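Local coordinates for protein lithostathine-1-alpha (Homo sapiens, PDB 1QDD) that may inhibit spontaneous calcium carbonate precipitation and has a C-type lectin fold, at residues F74-G79 and S137-F142. The protein carries 1 engineered substitution. Sequence-based numbering, arbitrary orientation.
Sequences FNVWIG and SFVCKF
Trp77 and Phe138 pair as parallel strand neighbours, their CA atoms 4.5 Å apart and both side chains on one face of the sheet. One direct hydrogen bond joins the strands: Trp77 N gives its hydrogen to Ser137 O at 2.9 Å, nearly straight at 170°. The same oxygen receives a longer CA-H contact from Val76 CA.

Followed outward, Trp77 starts with CB near both Ser137 O and Phe138 CB, 3.9 Å from the latter, a carbon that reaches the indole at its edge, near the ring plane. CG sits beside the backbone N (chi1 -72°), which leaves CG and CD1 close to Ser137 O, the acceptor of that N; CD1 is 3.7 Å from Ser137 O. NE1 is hydrogen-bonded to Glu33 O, and the ring system meets Trp35 edge-to-face. On the other face Val76 divides its branches: CG1 meets Val139 CG2 at 4.0 Å, while CG2 lies 3.6 Å from Ser137 OG, a hydroxyl hydrogen-bonded to Asp73 OD1. Beyond the direct bond, a water donates to Asn75 O at 2.7 Å and accepts from Ser137 N at 3.3 Å. The N-to-C directions of the two short strand segments make an angle of 36°.

This buried parallel pair belongs to the C-type lectin fold. Strand 136-143 runs antiparallel to 24-33 and is tied by the Cys140-Cys42 disulfide to helix 35-44, whereas strand 75-78 pairs antiparallel with 115-119.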
loop_
_atom_site.group_PDB
_atom_site.type_symbol
_atom_site.label_atom_id
_atom_site.label_comp_id
_atom_site.label_asym_id
_atom_site.label_seq_id
_atom_site.Cartn_x
_atom_site.Cartn_y
_atom_site.Cartn_z
ATOM N N PHE A 74 7.030 -3.055 12.935
ATOM C CA PHE A 74 5.713 -3.124 13.557
ATOM C C PHE A 74 4.617 -2.473 12.718
ATOM O O PHE A 74 3.460 -2.861 12.890
ATOM C CB PHE A 74 5.760 -2.449 14.945
ATOM C CG PHE A 74 6.709 -3.119 15.907
ATOM C CD1 PHE A 74 7.915 -2.536 16.232
ATOM C CD2 PHE A 74 6.346 -4.311 16.503
ATOM C CE1 PHE A 74 8.781 -3.157 17.126
ATOM C CE2 PHE A 74 7.212 -4.947 17.386
ATOM C CZ PHE A 74 8.420 -4.359 17.679
ATOM N N ASN A 75 4.941 -1.448 11.955
ATOM C CA ASN A 75 3.976 -0.661 11.187
ATOM C C ASN A 75 4.457 -0.443 9.763
ATOM O O ASN A 75 5.633 -0.159 9.545
ATOM C CB ASN A 75 3.761 0.734 11.787
ATOM C CG ASN A 75 2.969 0.707 13.071
ATOM O OD1 ASN A 75 1.755 0.569 13.067
ATOM N ND2 ASN A 75 3.700 0.746 14.181
ATOM N N VAL A 76 3.583 -0.644 8.777
ATOM C CA VAL A 76 3.910 -0.493 7.361
ATOM C C VAL A 76 2.868 0.402 6.687
ATOM O O VAL A 76 1.666 0.101 6.785
ATOM C CB VAL A 76 3.992 -1.850 6.634
ATOM C CG1 VAL A 76 4.322 -1.686 5.156
ATOM C CG2 VAL A 76 5.027 -2.766 7.293
ATOM N N TRP A 77 3.261 1.443 5.985
ATOM C CA TRP A 77 2.279 2.322 5.333
ATOM C C TRP A 77 1.543 1.698 4.142
ATOM O O TRP A 77 2.112 0.968 3.328
ATOM C CB TRP A 77 2.989 3.559 4.771
ATOM C CG TRP A 77 3.527 4.642 5.637
ATOM C CD1 TRP A 77 4.789 5.167 5.588
ATOM C CD2 TRP A 77 2.835 5.376 6.653
ATOM N NE1 TRP A 77 4.919 6.175 6.509
ATOM C CE2 TRP A 77 3.735 6.323 7.183
ATOM C CE3 TRP A 77 1.537 5.310 7.177
ATOM C CZ2 TRP A 77 3.371 7.206 8.201
ATOM C CZ3 TRP A 77 1.181 6.204 8.175
ATOM C CH2 TRP A 77 2.102 7.129 8.685
ATOM N N ILE A 78 0.260 2.055 4.054
ATOM C CA ILE A 78 -0.596 1.801 2.895
ATOM C C ILE A 78 -1.132 3.169 2.446
ATOM O O ILE A 78 -0.977 4.170 3.138
ATOM C CB ILE A 78 -1.677 0.751 3.084
ATOM C CG1 ILE A 78 -2.699 1.160 4.151
ATOM C CG2 ILE A 78 -1.051 -0.601 3.429
ATOM C CD1 ILE A 78 -3.891 0.223 4.264
ATOM N N GLY A 79 -1.771 3.225 1.270
ATOM C CA GLY A 79 -2.197 4.482 0.685
ATOM C C GLY A 79 -3.438 5.192 1.163
ATOM O O GLY A 79 -3.909 6.091 0.430
ATOM N N SER A 137 8.253 1.986 7.125
ATOM C CA SER A 137 8.458 1.279 5.862
ATOM C C SER A 137 7.126 1.257 5.098
ATOM O O SER A 137 6.085 1.702 5.623
ATOM C CB SER A 137 8.948 -0.129 6.143
ATOM O OG SER A 137 8.043 -0.778 7.024
ATOM N N PHE A 138 7.109 0.781 3.860
ATOM C CA PHE A 138 5.929 0.937 2.997
ATOM C C PHE A 138 5.878 -0.048 1.856
ATOM O O PHE A 138 6.887 -0.671 1.481
ATOM C CB PHE A 138 5.900 2.383 2.442
ATOM C CG PHE A 138 7.120 2.870 1.720
ATOM C CD1 PHE A 138 7.202 2.839 0.337
ATOM C CD2 PHE A 138 8.182 3.433 2.423
ATOM C CE1 PHE A 138 8.296 3.356 -0.325
ATOM C CE2 PHE A 138 9.269 3.946 1.753
ATOM C CZ PHE A 138 9.340 3.914 0.383
ATOM N N VAL A 139 4.699 -0.230 1.271
ATOM C CA VAL A 139 4.488 -1.086 0.110
ATOM C C VAL A 139 3.997 -0.221 -1.062
ATOM O O VAL A 139 3.059 0.562 -0.900
ATOM C CB VAL A 139 3.467 -2.211 0.355
ATOM C CG1 VAL A 139 3.175 -3.038 -0.895
ATOM C CG2 VAL A 139 3.918 -3.149 1.472
ATOM N N CYS A 140 4.595 -0.385 -2.237
ATOM C CA CYS A 140 4.186 0.267 -3.476
ATOM C C CYS A 140 3.490 -0.710 -4.433
ATOM O O CYS A 140 3.739 -1.906 -4.414
ATOM C CB CYS A 140 5.368 0.896 -4.226
ATOM S SG CYS A 140 6.384 2.112 -3.367
ATOM N N LYS A 141 2.618 -0.168 -5.278
ATOM C CA LYS A 141 1.862 -0.893 -6.298
ATOM C C LYS A 141 1.932 -0.123 -7.619
ATOM O O LYS A 141 1.700 1.088 -7.616
ATOM C CB LYS A 141 0.403 -1.056 -5.840
ATOM C CG LYS A 141 -0.598 -1.663 -6.819
ATOM C CD LYS A 141 -1.995 -1.712 -6.219
ATOM C CE LYS A 141 -3.070 -2.210 -7.164
ATOM N NZ LYS A 141 -4.398 -2.237 -6.460
ATOM N N PHE A 142 2.250 -0.791 -8.724
ATOM C CA PHE A 142 2.314 -0.116 -10.024
ATOM C C PHE A 142 1.834 -1.065 -11.122
ATOM O O PHE A 142 1.960 -2.278 -11.049
ATOM C CB PHE A 142 3.696 0.439 -10.324
ATOM C CG PHE A 142 4.820 -0.524 -10.537
ATOM C CD1 PHE A 142 5.127 -1.014 -11.802
ATOM C CD2 PHE A 142 5.607 -0.939 -9.477
ATOM C CE1 PHE A 142 6.175 -1.891 -11.990
ATOM C CE2 PHE A 142 6.654 -1.817 -9.661
ATOM C CZ PHE A 142 6.944 -2.301 -10.916
HETATM O O HOH W 1 8.138 0.758 10.161
#